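Local coordinates for protein cadherin-related family member 2 (Homo sapiens, PDB 5CZR) that forms calcium-dependent heterophilic complexes with CDHR5 on adjacent microvilli through its extracellular domain, and so controls microvillar packing on epithelial cells, at residues T12-P17 with R89-I94; L185-L190 with Q201-V206. All coordinates share one frame; numbering follows the deposited sequence.

Contact 1. Residues T12-P17 with R89-I94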
loop_
_atom_site.group_PDB
_atom_site.type_symbol
_atom_site.label_atom_id
_atom_site.label_comp_id
_atom_site.label_asym_id
_atom_site.label_seq_id
_atom_site.Cartn_x
_atom_site.Cartn_y
_atom_site.Cartn_z
ATOM N N THR A 12 11.420 -7.464 23.868
ATOM C CA THR A 12 10.674 -6.206 24.065
ATOM C C THR A 12 9.841 -5.817 22.836
ATOM O O THR A 12 8.798 -5.184 22.957
ATOM C CB THR A 12 11.620 -5.020 24.359
ATOM O OG1 THR A 12 12.507 -4.833 23.256
ATOM C CG2 THR A 12 12.458 -5.292 25.607
ATOM N N SER A 13 10.286 -6.255 21.656
ATOM C CA SER A 13 9.593 -5.955 20.447
ATOM C C SER A 13 9.809 -7.027 19.398
ATOM O O SER A 13 10.784 -7.776 19.427
ATOM C CB SER A 13 10.072 -4.627 19.874
ATOM O OG SER A 13 11.378 -4.825 19.311
ATOM N N VAL A 14 8.939 -6.990 18.395
ATOM C CA VAL A 14 9.109 -7.814 17.218
ATOM C C VAL A 14 8.559 -7.085 15.989
ATOM O O VAL A 14 7.575 -6.340 16.085
ATOM C CB VAL A 14 8.397 -9.170 17.405
ATOM C CG1 VAL A 14 6.881 -8.985 17.526
ATOM C CG2 VAL A 14 8.730 -10.096 16.270
ATOM N N ILE A 15 9.223 -7.301 14.848
ATOM C CA ILE A 15 8.847 -6.686 13.591
ATOM C C ILE A 15 8.264 -7.742 12.709
ATOM O O ILE A 15 8.848 -8.784 12.544
ATOM C CB ILE A 15 10.055 -6.107 12.890
ATOM C CG1 ILE A 15 10.578 -4.918 13.691
ATOM C CG2 ILE A 15 9.686 -5.617 11.494
ATOM C CD1 ILE A 15 11.955 -4.445 13.248
ATOM N N LEU A 16 7.097 -7.473 12.160
ATOM C CA LEU A 16 6.397 -8.425 11.324
ATOM C C LEU A 16 5.842 -7.700 10.130
ATOM O O LEU A 16 5.349 -6.580 10.242
ATOM C CB LEU A 16 5.252 -9.093 12.078
ATOM C CG LEU A 16 5.654 -9.940 13.306
ATOM C CD1 LEU A 16 4.437 -10.376 14.122
ATOM C CD2 LEU A 16 6.459 -11.162 12.869
ATOM N N PRO A 17 5.910 -8.335 8.965
ATOM C CA PRO A 17 5.242 -7.745 7.798
ATOM C C PRO A 17 3.724 -7.881 7.827
ATOM O O PRO A 17 3.197 -8.904 8.253
ATOM C CB PRO A 17 5.823 -8.560 6.643
ATOM C CG PRO A 17 6.093 -9.895 7.252
ATOM C CD PRO A 17 6.450 -9.672 8.683
ATOM N N ARG A 89 5.257 -9.691 30.739
ATOM C CA ARG A 89 5.822 -8.425 30.293
ATOM C C ARG A 89 4.998 -7.953 29.122
ATOM O O ARG A 89 4.244 -8.718 28.530
ATOM C CB ARG A 89 7.212 -8.587 29.708
ATOM C CG ARG A 89 8.402 -8.842 30.612
ATOM C CD ARG A 89 8.479 -7.946 31.846
ATOM N NE ARG A 89 9.429 -8.489 32.833
ATOM C CZ ARG A 89 9.115 -8.957 34.053
ATOM N NH1 ARG A 89 7.854 -8.977 34.506
ATOM N NH2 ARG A 89 10.083 -9.440 34.834
ATOM N N GLU A 90 5.252 -6.723 28.716
ATOM C CA GLU A 90 4.669 -6.188 27.531
ATOM C C GLU A 90 5.647 -6.291 26.365
ATOM O O GLU A 90 6.852 -6.152 26.530
ATOM C CB GLU A 90 4.178 -4.812 27.896
ATOM C CG GLU A 90 3.670 -3.931 26.798
ATOM C CD GLU A 90 3.174 -2.600 27.354
ATOM O OE1 GLU A 90 2.412 -2.614 28.354
ATOM O OE2 GLU A 90 3.594 -1.540 26.828
ATOM N N MET A 91 5.119 -6.692 25.208
ATOM C CA MET A 91 5.862 -6.686 23.955
ATOM C C MET A 91 5.203 -5.737 22.948
ATOM O O MET A 91 3.986 -5.779 22.738
ATOM C CB MET A 91 5.916 -8.100 23.366
ATOM C CG MET A 91 6.774 -8.233 22.117
ATOM S SD MET A 91 6.691 -9.850 21.310
ATOM C CE MET A 91 8.313 -10.453 21.745
ATOM N N LEU A 92 6.025 -4.941 22.273
ATOM C CA LEU A 92 5.543 -4.075 21.183
ATOM C C LEU A 92 5.615 -4.816 19.840
ATOM O O LEU A 92 6.675 -5.308 19.453
ATOM C CB LEU A 92 6.379 -2.799 21.090
ATOM C CG LEU A 92 5.980 -1.800 19.989
ATOM C CD1 LEU A 92 4.581 -1.224 20.220
ATOM C CD2 LEU A 92 7.004 -0.659 19.884
ATOM N N VAL A 93 4.482 -4.939 19.165
ATOM C CA VAL A 93 4.471 -5.514 17.819
ATOM C C VAL A 93 4.550 -4.363 16.809
ATOM O O VAL A 93 3.728 -3.458 16.854
ATOM C CB VAL A 93 3.227 -6.353 17.561
ATOM C CG1 VAL A 93 3.270 -6.921 16.151
ATOM C CG2 VAL A 93 3.142 -7.496 18.563
ATOM N N ILE A 94 5.575 -4.387 15.965
ATOM C CA ILE A 94 5.777 -3.336 14.935
ATOM C C ILE A 94 5.477 -3.956 13.595
ATOM O O ILE A 94 6.160 -4.908 13.182
ATOM C CB ILE A 94 7.219 -2.829 14.945
ATOM C CG1 ILE A 94 7.489 -2.132 16.261
ATOM C CG2 ILE A 94 7.492 -1.875 13.767
ATOM C CD1 ILE A 94 8.946 -2.016 16.610
#
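Val14 and Ile94 are joined by one of four backbone hydrogen bonds that zip residues 12-17 to residues 89-94 as parallel strands, and these bonds form the polar part of the contact. Val14 uses both of its peptide groups on this neighbour: its N donates to Leu92 O at 3.0 Å, and its O accepts from Ile94 N at 2.8 Å in a nearly straight bond (173° at the hydrogen). Leu92 N reaches Thr12 O at 2.9 Å, meeting that carbonyl obliquely and a little out of its plane, whereas Leu16 N continues the ladder on Ile94 O at 2.9 Å, and Leu16 pairs onward with Glu96. Between these bonds run CA-H...O contacts, the closest from Ser13 CA to Leu92 O at 3.1 Å.

This parallel pair is a hallmark of the cadherin fold, a Greek-key beta sandwich. The N-terminal strand is split: residues 6-7 join the sheet of strand 25-32, and residues 13-17 then cross to edge the sheet of strand 86-96.

Apolar packing follows the alternation of side chains. Val14, Leu16, Met91 and Val93 face the sandwich interior, where Phe27 and Phe51 lie against them. With its CG1 between the backbone N and the carbonyl carbon (chi1 65°), Val14 turns that methyl to Met91 SD at 3.9 Å and also to Val93 CG2. Met91 suits the spot because its long, flexible chain carries the sulphur to the valine, while beta-branched Val14 and Val93 are at ease in extended strands and lie side by side. Leu16 CD1 crosses to Val93 CG1 at 4.2 Å. On the outward face sit Ser13, Ile15, Leu92 and Ile94. Here Ile15 CG1 rests against Ile94 CB at 4.1 Å, and the small Ser13 leaves its CB beside Leu92 O.

Contact 2. Residues L185-L190 with Q201-V206. With CA (calcium ion), chain H.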
loop_
_atom_site.group_PDB
_atom_site.type_symbol
_atom_site.label_atom_id
_atom_site.label_comp_id
_atom_site.label_asym_id
_atom_site.label_seq_id
_atom_site.Cartn_x
_atom_site.Cartn_y
_atom_site.Cartn_z
ATOM N N LEU A 185 -6.293 6.854 -18.959
ATOM C CA LEU A 185 -5.242 7.192 -18.007
ATOM C C LEU A 185 -5.062 6.056 -17.017
ATOM O O LEU A 185 -6.023 5.352 -16.643
ATOM C CB LEU A 185 -5.592 8.487 -17.260
ATOM C CG LEU A 185 -6.050 9.668 -18.116
ATOM C CD1 LEU A 185 -6.635 10.767 -17.264
ATOM C CD2 LEU A 185 -4.914 10.196 -18.986
ATOM N N LYS A 186 -3.840 5.935 -16.538
ATOM C CA LYS A 186 -3.500 4.979 -15.501
ATOM C C LYS A 186 -2.610 5.689 -14.451
ATOM O O LYS A 186 -1.867 6.635 -14.766
ATOM C CB LYS A 186 -2.747 3.828 -16.134
ATOM C CG LYS A 186 -2.682 2.582 -15.296
ATOM C CD LYS A 186 -1.933 1.367 -15.920
ATOM C CE LYS A 186 -2.644 0.002 -15.643
ATOM N NZ LYS A 186 -1.903 -1.226 -16.072
ATOM N N ALA A 187 -2.726 5.240 -13.207
ATOM C CA ALA A 187 -1.830 5.632 -12.148
ATOM C C ALA A 187 -1.226 4.387 -11.507
ATOM O O ALA A 187 -1.961 3.479 -11.142
ATOM C CB ALA A 187 -2.596 6.446 -11.108
ATOM N N CYS A 188 0.090 4.387 -11.315
ATOM C CA CYS A 188 0.794 3.264 -10.690
ATOM C C CYS A 188 1.692 3.774 -9.564
ATOM O O CYS A 188 2.125 4.937 -9.595
ATOM C CB CYS A 188 1.641 2.495 -11.732
ATOM S SG CYS A 188 0.726 1.820 -13.149
ATOM N N ASP A 189 2.014 2.921 -8.588
ATOM C CA ASP A 189 3.009 3.304 -7.579
ATOM C C ASP A 189 4.379 2.996 -8.132
ATOM O O ASP A 189 4.473 2.442 -9.211
ATOM C CB ASP A 189 2.760 2.687 -6.185
ATOM C CG ASP A 189 2.654 1.173 -6.195
ATOM O OD1 ASP A 189 3.465 0.496 -6.898
ATOM O OD2 ASP A 189 1.770 0.630 -5.504
ATOM N N LEU A 190 5.436 3.346 -7.410
ATOM C CA LEU A 190 6.813 2.997 -7.807
ATOM C C LEU A 190 7.265 1.681 -7.241
ATOM O O LEU A 190 8.422 1.302 -7.372
ATOM C CB LEU A 190 7.789 4.103 -7.379
ATOM C CG LEU A 190 7.612 5.404 -8.174
ATOM C CD1 LEU A 190 8.463 6.504 -7.570
ATOM C CD2 LEU A 190 7.939 5.184 -9.646
ATOM N N GLN A 201 1.778 -1.695 -8.098
ATOM C CA GLN A 201 0.306 -1.661 -8.148
ATOM C C GLN A 201 -0.178 -0.555 -9.032
ATOM O O GLN A 201 0.366 0.543 -8.988
ATOM C CB GLN A 201 -0.311 -1.472 -6.754
ATOM C CG GLN A 201 0.157 -2.469 -5.716
ATOM C CD GLN A 201 -0.651 -3.765 -5.738
ATOM O OE1 GLN A 201 -1.421 -4.015 -6.651
ATOM N NE2 GLN A 201 -0.472 -4.591 -4.714
ATOM N N CYS A 202 -1.207 -0.832 -9.832
ATOM C CA CYS A 202 -1.748 0.146 -10.762
ATOM C C CYS A 202 -3.225 0.293 -10.521
ATOM O O CYS A 202 -3.891 -0.667 -10.159
ATOM C CB CYS A 202 -1.474 -0.266 -12.223
ATOM S SG CYS A 202 0.289 -0.218 -12.677
ATOM N N SER A 203 -3.742 1.503 -10.700
ATOM C CA SER A 203 -5.178 1.747 -10.655
ATOM C C SER A 203 -5.933 0.994 -11.728
ATOM O O SER A 203 -5.366 0.595 -12.747
ATOM C CB SER A 203 -5.468 3.244 -10.877
ATOM O OG SER A 203 -5.235 3.620 -12.217
ATOM N N LEU A 204 -7.237 0.912 -11.535
ATOM C CA LEU A 204 -8.166 0.720 -12.634
ATOM C C LEU A 204 -7.977 1.843 -13.676
ATOM O O LEU A 204 -7.560 2.957 -13.340
ATOM C CB LEU A 204 -9.592 0.788 -12.103
ATOM C CG LEU A 204 -10.019 -0.307 -11.104
ATOM C CD1 LEU A 204 -11.155 0.209 -10.204
ATOM C CD2 LEU A 204 -10.421 -1.595 -11.840
ATOM N N PRO A 205 -8.232 1.548 -14.959
ATOM C CA PRO A 205 -8.159 2.597 -15.970
ATOM C C PRO A 205 -9.283 3.629 -15.808
ATOM O O PRO A 205 -10.382 3.275 -15.384
ATOM C CB PRO A 205 -8.334 1.844 -17.268
ATOM C CG PRO A 205 -9.125 0.612 -16.880
ATOM C CD PRO A 205 -8.634 0.244 -15.521
ATOM N N VAL A 206 -8.978 4.899 -16.114
ATOM C CA VAL A 206 -9.989 5.947 -16.188
ATOM C C VAL A 206 -9.945 6.574 -17.565
ATOM O O VAL A 206 -8.887 6.616 -18.213
ATOM C CB VAL A 206 -9.865 7.031 -15.080
ATOM C CG1 VAL A 206 -10.019 6.390 -13.685
ATOM C CG2 VAL A 206 -8.555 7.768 -15.168
HETATM CA CA CA H . 0.758 1.018 -3.299
#
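Gln201 meets Asp189 at the calcium end of the contact. Its N donates to Asp189 OD1 at 3.0 Å, from above the carboxylate plane, while Asp189 OD2 binds the calcium ion at 2.5 Å. With chi1 at 55°, Asp189 CG stands between backbone N and carbonyl carbon, where the carboxylate can serve both partners. Gln201 O in turn accepts from Asp189 N at 2.9 Å, and its NE2 bonds to Asn99 O, so this glutamine links the chain to another residue of the calcium site, which Asn101, Asp131, Asp133 and Ala137 complete.

Next, Cys202 SG is joined to Cys188 SG at 2.1 Å, and Lys186 lays its CE against Cys202 CB at 3.6 Å. The disulfide staples strand 180-189 of the second cadherin domain to the irregular lead-in of strand 206-213.

Ser203 N donates to Ala187 O at 2.7 Å, and its OG accepts from Ala187 N at 3.1 Å while donating to Leu204 O, the hydroxyl standing in for a strand carbonyl. An alanine here would probably leave the Ala187 N-H without its acceptor and Leu204 O without the hydroxyl donor.

Leu204 is the extra residue that shifts the register by one, and Pro205, opposite Lys186, brings its CA to Leu185 O. Val206 then resumes an antiparallel hydrogen-bonded pair with Leu185, its CG2 packed on Leu185 CB at 3.7 Å.

Overall arrangement
From the N terminus, residues 12-17 form the first half of contact 1, which closes a loop of 71 residues when strand 86-96 returns beside them; almost the whole first cadherin domain lies within that loop. The chain then passes through the calcium-binding linker, residues 97-101, into the second domain. There contact 2 closes a short excursion of ten residues. The two contacts follow in series, neither nested nor crossed, with centres about 34 Å apart and nearest atoms about 14 Å apart. Contact 1 fastens a sheet edge in the first domain, whereas contact 2 joins strand 180-189 to the approach to strand 206-213 within the second domain, at the end where Asp189 binds one of the interdomain calcium ions.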